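Local atomic coordinates of hypothetical protein (Bacteroides caccae, PDB entry 4M8R), a protein that is of unknown function but joins an N-terminal Ig-like domain to a WD40-like beta-propeller domain of the DUF4784 family. Residues N195-V200 with K215-Y220; G258-V263 with G280-M285; S341-L346 with K403-Y408. All coordinates share one frame; numbering follows the deposited sequence.

Interaction 1: N195-V200 with K215-Y220; sequences NTLALV and KGYSLY
Asn195 OD1 accepts a hydrogen bond from the backbone N of Gln174 in strand 173-180, and this fixes the amide beside the phenol of Tyr217. The other branch of that amide, ND2, stands 4.2 Å from Tyr217 OH, too far for more than loose van der Waals contact. A chi1 of -172° puts CG of Asn195 beside its carbonyl carbon; the amide plane is inclined 63° to the ring.

The firmer contact is apolar. Leu197 lays its branch point over one face of the Tyr217 ring: CG sits 4.0 Å from the ring centroid and 26° off the ring normal, a CH-pi contact displaced toward the CE1 rim. Its closest approach is the 3.7 Å between Leu197 CG and Tyr217 CE1. The two methyls are placed differently. Leu197 CD1 sits almost over the middle of the ring, 4.1 Å from Tyr217 CD1, whereas Leu197 CD2 overhangs the rim toward the hydroxyl, 4.1 Å from both CE1 and CZ of Tyr217. The leucine and tyrosine side chains run at about a right angle to each other. Both residues are buried, and both also pack on Ile210.

Ile210 belongs to strand 208-212, which lies between the two segments and pairs through its backbone with 195-200. Leu197 and Tyr217 meet past it, their CA atoms 8.5 Å apart, with Leu197 at a corner where the chain turns within strand 196-201. Further along, Leu219 packs on Phe57 of a second subunit. The contact thus joins a first and a third strand across the second, probably within one blade of the WD40-like propeller, the antiparallel run 196-201, 208-212, 217-221 and 239-240.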
# COMPACT_ATOMS: atom_id res chain seq x y z
N ASN A 195 29.06 24.42 -0.44
CA ASN A 195 28.17 25.46 -0.93
C ASN A 195 27.03 24.87 -1.74
O ASN A 195 27.24 23.96 -2.54
CB ASN A 195 28.94 26.47 -1.78
CG ASN A 195 28.11 27.69 -2.16
OD1 ASN A 195 27.53 28.34 -1.29
ND2 ASN A 195 28.04 27.98 -3.45
N THR A 196 25.83 25.40 -1.54
CA THR A 196 24.63 24.88 -2.16
C THR A 196 24.07 25.87 -3.18
O THR A 196 23.65 26.97 -2.83
CB THR A 196 23.57 24.61 -1.08
OG1 THR A 196 24.16 23.84 -0.02
CG2 THR A 196 22.38 23.86 -1.66
N LEU A 197 24.07 25.47 -4.45
CA LEU A 197 23.47 26.26 -5.52
C LEU A 197 21.98 26.46 -5.33
O LEU A 197 21.47 27.55 -5.56
CB LEU A 197 23.65 25.57 -6.87
CG LEU A 197 24.97 25.69 -7.61
CD1 LEU A 197 24.81 25.07 -8.99
CD2 LEU A 197 25.42 27.14 -7.72
N ALA A 198 21.27 25.40 -4.95
CA ALA A 198 19.81 25.42 -4.91
C ALA A 198 19.24 24.18 -4.24
O ALA A 198 19.84 23.12 -4.27
CB ALA A 198 19.26 25.51 -6.33
N LEU A 199 18.08 24.34 -3.62
CA LEU A 199 17.26 23.21 -3.24
C LEU A 199 16.44 22.82 -4.46
O LEU A 199 16.16 23.66 -5.32
CB LEU A 199 16.32 23.57 -2.11
CG LEU A 199 16.97 23.90 -0.77
CD1 LEU A 199 15.88 24.17 0.26
CD2 LEU A 199 17.88 22.78 -0.31
N VAL A 200 16.06 21.55 -4.53
CA VAL A 200 15.27 21.06 -5.65
C VAL A 200 14.08 20.28 -5.11
O VAL A 200 14.24 19.32 -4.36
CB VAL A 200 16.10 20.16 -6.58
CG1 VAL A 200 15.31 19.80 -7.82
CG2 VAL A 200 17.40 20.87 -6.98
N LYS A 215 35.58 19.72 -6.94
CA LYS A 215 35.83 20.65 -8.04
C LYS A 215 34.51 21.13 -8.66
O LYS A 215 34.40 22.28 -9.07
CB LYS A 215 36.71 20.00 -9.11
CG LYS A 215 36.06 18.85 -9.86
CD LYS A 215 37.07 17.93 -10.54
CE LYS A 215 36.41 16.67 -11.08
NZ LYS A 215 35.80 15.82 -10.02
N GLY A 216 33.52 20.24 -8.70
CA GLY A 216 32.22 20.55 -9.31
C GLY A 216 31.04 20.20 -8.43
O GLY A 216 31.19 19.90 -7.24
N TYR A 217 29.85 20.24 -9.04
CA TYR A 217 28.60 20.12 -8.32
C TYR A 217 27.94 18.75 -8.52
O TYR A 217 27.97 18.19 -9.61
CB TYR A 217 27.64 21.23 -8.76
CG TYR A 217 28.10 22.59 -8.31
CD1 TYR A 217 27.78 23.07 -7.04
CD2 TYR A 217 28.90 23.40 -9.13
CE1 TYR A 217 28.21 24.31 -6.61
CE2 TYR A 217 29.33 24.64 -8.70
CZ TYR A 217 28.99 25.09 -7.44
OH TYR A 217 29.41 26.32 -7.00
N SER A 218 27.36 18.24 -7.44
CA SER A 218 26.64 16.96 -7.45
C SER A 218 25.25 17.14 -6.86
O SER A 218 24.98 18.12 -6.17
CB SER A 218 27.39 15.91 -6.64
OG SER A 218 28.60 15.55 -7.28
N LEU A 219 24.39 16.16 -7.11
CA LEU A 219 23.03 16.18 -6.61
C LEU A 219 22.96 15.37 -5.32
O LEU A 219 23.43 14.24 -5.28
CB LEU A 219 22.08 15.61 -7.65
CG LEU A 219 20.59 15.66 -7.33
CD1 LEU A 219 20.11 17.10 -7.20
CD2 LEU A 219 19.80 14.93 -8.41
N TYR A 220 22.38 15.96 -4.28
CA TYR A 220 22.31 15.34 -2.95
C TYR A 220 20.87 15.22 -2.48
O TYR A 220 20.02 16.03 -2.84
CB TYR A 220 23.03 16.21 -1.92
CG TYR A 220 24.54 16.17 -1.94
CD1 TYR A 220 25.26 16.82 -2.94
CD2 TYR A 220 25.25 15.53 -0.93
CE1 TYR A 220 26.64 16.80 -2.95
CE2 TYR A 220 26.64 15.51 -0.93
CZ TYR A 220 27.33 16.15 -1.94
OH TYR A 220 28.70 16.12 -1.93

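Interaction 2: G258-V263 with G280-M285; sequences GDYPGV and GKWVPM
Tyr260 and Trp282 reach for each other at about a right angle, and the indole presents the far corner of its six-membered ring to one side of the phenol. Trp282 CH2 lies near the plane of the tyrosine ring, at its edge, 3.8 Å from Tyr260 CE2. The neighbouring pair, Trp282 CZ3 and Tyr260 CD2, is 4.0 Å apart, so one C-C bond of each ring carries the contact. With the planes inclined at 55° and the centroids 5.9 Å apart, the pair is an oblique one that belongs to neither standard aromatic geometry.

Asp259 approaches the same corner of the indole. Its OD2 comes to 3.8 Å from Trp282 CH2, and the carboxylate plane is turned 60° from the ring. CG of Asp259 is anti to its carbonyl carbon (chi1 -69°), a setting that swings the carboxylate out toward the indole, while OD1 forms a salt bridge with Arg153. Tyr260 OH makes a weak hydrogen bond to the backbone O of Val370, and its ring packs on Ile305; Trp282 rests on Ile304 of the same strand, 303-310.

The chemistry is therefore divided. Dispersion between ring carbons supplies the direct adhesion, over a small area at the surface of the domain, while the polar ends of Asp259 and Tyr260 find their partners elsewhere. Asp259 OD2 touches the indole CH2 only at van der Waals distance, and the salt bridge of OD1 with Arg153 probably does more to place the carboxylate.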
# COMPACT_ATOMS: atom_id res chain seq x y z
N GLY A 258 19.83 29.93 -6.48
CA GLY A 258 19.29 29.63 -5.16
C GLY A 258 18.21 30.56 -4.62
O GLY A 258 17.71 30.35 -3.52
N ASP A 259 17.85 31.59 -5.39
CA ASP A 259 16.79 32.49 -4.97
C ASP A 259 15.43 31.79 -5.02
O ASP A 259 14.54 32.10 -4.22
CB ASP A 259 16.78 33.76 -5.82
CG ASP A 259 17.99 34.63 -5.56
OD1 ASP A 259 18.32 34.85 -4.37
OD2 ASP A 259 18.62 35.09 -6.54
N TYR A 260 15.29 30.85 -5.95
CA TYR A 260 14.09 30.04 -6.06
C TYR A 260 14.44 28.56 -6.14
O TYR A 260 15.49 28.20 -6.67
CB TYR A 260 13.28 30.46 -7.29
CG TYR A 260 12.78 31.88 -7.21
CD1 TYR A 260 11.63 32.19 -6.49
CD2 TYR A 260 13.48 32.92 -7.83
CE1 TYR A 260 11.18 33.50 -6.40
CE2 TYR A 260 13.03 34.22 -7.75
CZ TYR A 260 11.89 34.51 -7.03
OH TYR A 260 11.44 35.80 -6.95
N PRO A 261 13.57 27.70 -5.60
CA PRO A 261 13.84 26.27 -5.69
C PRO A 261 13.80 25.75 -7.12
O PRO A 261 12.98 26.18 -7.93
CB PRO A 261 12.71 25.64 -4.86
CG PRO A 261 11.69 26.70 -4.66
CD PRO A 261 12.39 28.01 -4.78
N GLY A 262 14.71 24.82 -7.42
CA GLY A 262 14.65 24.10 -8.67
C GLY A 262 13.52 23.09 -8.64
O GLY A 262 12.96 22.80 -7.57
N VAL A 263 13.17 22.56 -9.80
CA VAL A 263 12.05 21.65 -9.92
C VAL A 263 12.42 20.45 -10.78
O VAL A 263 12.96 20.61 -11.87
CB VAL A 263 10.83 22.37 -10.54
CG1 VAL A 263 9.76 21.37 -10.95
CG2 VAL A 263 10.27 23.38 -9.55
N GLY A 280 20.80 42.17 -13.59
CA GLY A 280 19.42 42.04 -13.09
C GLY A 280 18.49 41.23 -13.98
O GLY A 280 17.31 41.06 -13.65
N LYS A 281 19.00 40.74 -15.11
CA LYS A 281 18.24 39.85 -15.99
C LYS A 281 18.36 38.41 -15.51
O LYS A 281 19.26 38.08 -14.74
CB LYS A 281 18.74 39.98 -17.43
CG LYS A 281 18.45 41.32 -18.07
CD LYS A 281 16.97 41.47 -18.42
CE LYS A 281 16.73 42.68 -19.31
NZ LYS A 281 15.33 42.72 -19.81
N TRP A 282 17.46 37.55 -15.99
CA TRP A 282 17.40 36.15 -15.56
C TRP A 282 17.38 35.21 -16.77
O TRP A 282 16.82 35.55 -17.81
CB TRP A 282 16.15 35.89 -14.72
CG TRP A 282 16.07 36.66 -13.41
CD1 TRP A 282 15.92 38.00 -13.26
CD2 TRP A 282 16.11 36.10 -12.09
NE1 TRP A 282 15.88 38.32 -11.92
CE2 TRP A 282 15.99 37.18 -11.18
CE3 TRP A 282 16.23 34.80 -11.58
CZ2 TRP A 282 15.99 36.99 -9.80
CZ3 TRP A 282 16.24 34.62 -10.21
CH2 TRP A 282 16.12 35.71 -9.33
N VAL A 283 17.97 34.03 -16.62
CA VAL A 283 17.95 33.01 -17.67
C VAL A 283 17.49 31.66 -17.10
O VAL A 283 17.75 31.36 -15.93
CB VAL A 283 19.32 32.82 -18.34
CG1 VAL A 283 19.74 34.09 -19.06
CG2 VAL A 283 20.38 32.40 -17.33
N PRO A 284 16.80 30.85 -17.92
CA PRO A 284 16.51 29.49 -17.52
C PRO A 284 17.73 28.59 -17.70
O PRO A 284 18.45 28.72 -18.70
CB PRO A 284 15.37 29.08 -18.46
CG PRO A 284 15.53 29.93 -19.66
CD PRO A 284 16.29 31.17 -19.26
N MSE A 285 17.96 27.71 -16.73
CA MSE A 285 19.12 26.82 -16.74
C MSE A 285 18.64 25.44 -16.39
O MSE A 285 17.98 25.25 -15.37
CB MSE A 285 20.12 27.39 -15.73
CG MSE A 285 21.15 26.39 -15.21
SE MSE A 285 22.83 26.55 -16.22
CE MSE A 285 23.28 28.42 -15.81

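Interaction 3: S341-L346 with K403-Y408; sequences SSFRLL and KEWTDY
Phe343 and Trp405 make the whole of this contact. Trp405 CH2 is equidistant from CE1 and CZ of Phe343, 3.8 Å from each, and Trp405 CZ2 follows at 3.9 Å from Phe343 CE1. Relative to the indole, Phe343 CE1 arrives at the edge, near the ring plane. The two rings form an oblique aromatic pair, with planes inclined at 58° and centroids 5.5 Å apart.

The tight side is the hydrophobic one. Phe343 is buried, wedged also against Met330 and Phe361, and the indole of Trp405 is held from further directions: Phe386 meets it edge-to-face, Phe398 at an inclination of about 55°, and Leu364 packs on it as well. With chi1 at -64°, the CG of Trp405 is anti to its own carbonyl carbon, and the two side chains together bridge strands whose nearest CA atoms, those of Phe343 and Lys403, are 11.7 Å apart.

The solvent side of the 403-408 segment is looser and more polar. Lys403 and Glu404 are exposed, the former engaging Trp400 through a cation-pi interaction, and OD1 of the exposed Asp407 is hydrogen-bonded to Ser396 OG. Elsewhere on the segment another chain gives cover, since Thr406 and Tyr408 pack on Thr137 of a third subunit.

No helices surround the contact. Phe343 belongs to strand 340-348, between strands 325-333 and 355-364, whereas Trp405 projects from strand 404-407, at the margin of the next four-stranded sheet beside strand 394-399; the two rings thus bridge successive sheets of the propeller domain.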
# COMPACT_ATOMS: atom_id res chain seq x y z
N SER A 341 3.52 38.49 -16.38
CA SER A 341 3.94 37.14 -16.01
C SER A 341 3.31 36.08 -16.90
O SER A 341 2.08 35.95 -16.95
CB SER A 341 3.57 36.88 -14.55
OG SER A 341 4.18 37.82 -13.69
N SER A 342 4.14 35.30 -17.59
CA SER A 342 3.68 34.18 -18.43
C SER A 342 4.07 32.84 -17.83
O SER A 342 5.20 32.65 -17.38
CB SER A 342 4.28 34.29 -19.83
OG SER A 342 3.72 35.38 -20.53
N PHE A 343 3.13 31.89 -17.84
CA PHE A 343 3.38 30.54 -17.35
C PHE A 343 3.44 29.59 -18.54
O PHE A 343 2.44 29.41 -19.24
CB PHE A 343 2.29 30.11 -16.38
CG PHE A 343 2.22 30.96 -15.14
CD1 PHE A 343 1.57 32.19 -15.17
CD2 PHE A 343 2.79 30.53 -13.95
CE1 PHE A 343 1.50 32.97 -14.03
CE2 PHE A 343 2.72 31.32 -12.81
CZ PHE A 343 2.07 32.54 -12.85
N ARG A 344 4.60 28.99 -18.76
CA ARG A 344 4.86 28.17 -19.93
C ARG A 344 5.48 26.83 -19.53
O ARG A 344 6.49 26.79 -18.82
CB ARG A 344 5.80 28.92 -20.87
CG ARG A 344 5.21 30.24 -21.37
CD ARG A 344 6.23 31.12 -22.08
NE ARG A 344 6.53 30.55 -23.41
CZ ARG A 344 7.40 31.05 -24.28
NH1 ARG A 344 8.11 32.12 -23.98
NH2 ARG A 344 7.57 30.44 -25.46
N LEU A 345 4.87 25.74 -19.98
CA LEU A 345 5.38 24.40 -19.67
C LEU A 345 6.64 24.12 -20.47
O LEU A 345 6.81 24.62 -21.58
CB LEU A 345 4.34 23.32 -19.98
CG LEU A 345 3.05 23.33 -19.17
CD1 LEU A 345 2.23 22.10 -19.52
CD2 LEU A 345 3.31 23.37 -17.68
N LEU A 346 7.54 23.34 -19.88
CA LEU A 346 8.69 22.80 -20.59
C LEU A 346 8.37 21.36 -20.94
O LEU A 346 8.23 20.52 -20.05
CB LEU A 346 9.95 22.89 -19.73
CG LEU A 346 11.26 22.52 -20.42
CD1 LEU A 346 11.55 23.46 -21.57
CD2 LEU A 346 12.41 22.54 -19.42
N LYS A 403 -8.44 25.79 -16.03
CA LYS A 403 -7.68 26.92 -16.59
C LYS A 403 -8.11 28.28 -16.02
O LYS A 403 -8.01 29.29 -16.71
CB LYS A 403 -7.79 26.96 -18.12
CG LYS A 403 -7.41 25.66 -18.82
CD LYS A 403 -5.91 25.41 -18.78
CE LYS A 403 -5.57 24.15 -19.55
NZ LYS A 403 -4.11 23.94 -19.61
N GLU A 404 -8.58 28.29 -14.78
CA GLU A 404 -9.08 29.51 -14.15
C GLU A 404 -8.31 29.85 -12.88
O GLU A 404 -7.90 28.96 -12.13
CB GLU A 404 -10.57 29.36 -13.83
CG GLU A 404 -11.49 29.58 -15.02
CD GLU A 404 -12.93 29.21 -14.73
OE1 GLU A 404 -13.16 28.26 -13.95
OE2 GLU A 404 -13.83 29.87 -15.28
N TRP A 405 -8.13 31.15 -12.65
CA TRP A 405 -7.58 31.65 -11.40
C TRP A 405 -8.69 31.79 -10.38
O TRP A 405 -9.86 31.94 -10.74
CB TRP A 405 -6.92 33.01 -11.60
CG TRP A 405 -5.76 32.98 -12.50
CD1 TRP A 405 -5.77 33.23 -13.84
CD2 TRP A 405 -4.41 32.69 -12.15
NE1 TRP A 405 -4.50 33.11 -14.35
CE2 TRP A 405 -3.64 32.78 -13.32
CE3 TRP A 405 -3.77 32.37 -10.95
CZ2 TRP A 405 -2.27 32.55 -13.34
CZ3 TRP A 405 -2.40 32.14 -10.96
CH2 TRP A 405 -1.67 32.23 -12.15
N THR A 406 -8.33 31.72 -9.11
CA THR A 406 -9.26 31.96 -8.01
C THR A 406 -8.50 32.62 -6.86
O THR A 406 -7.60 32.03 -6.27
CB THR A 406 -9.91 30.65 -7.52
OG1 THR A 406 -10.05 29.74 -8.62
CG2 THR A 406 -11.27 30.93 -6.92
N ASP A 407 -8.87 33.86 -6.57
CA ASP A 407 -8.17 34.66 -5.57
C ASP A 407 -8.58 34.27 -4.16
O ASP A 407 -9.74 33.94 -3.90
CB ASP A 407 -8.45 36.16 -5.79
CG ASP A 407 -8.07 36.65 -7.18
OD1 ASP A 407 -7.12 36.11 -7.79
OD2 ASP A 407 -8.72 37.60 -7.66
N TYR A 408 -7.62 34.30 -3.24
CA TYR A 408 -7.89 34.22 -1.81
C TYR A 408 -8.31 35.61 -1.32
O TYR A 408 -7.49 36.53 -1.33
CB TYR A 408 -6.65 33.76 -1.05
CG TYR A 408 -6.24 32.33 -1.31
CD1 TYR A 408 -5.51 31.98 -2.43
CD2 TYR A 408 -6.60 31.32 -0.42
CE1 TYR A 408 -5.14 30.66 -2.67
CE2 TYR A 408 -6.24 30.00 -0.64
CZ TYR A 408 -5.51 29.68 -1.76
OH TYR A 408 -5.15 28.37 -1.98

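Overall arrangement
The three contacts follow one another along the chain without interleaving, all within the WD40-like domain. Interactions 1 and 2 adjoin, their centres 14 Å apart: strands 196-201 and 262-264 run parallel as neighbours, and Leu199 O lies 2.8 Å from Gly262 N in a probable hydrogen bond. Interaction 3 stands apart, its centre 18 Å from that of interaction 2 and 29 Å from that of interaction 1, with nearest atoms about 7 and 12 Å away. Interaction 1 lies among strands consistent with one blade, interaction 2 reaches across the following group of strands, and interaction 3 bridges two later sheets, consistent with side-chain packing both within a blade and between neighbouring sheets of the propeller-like domain.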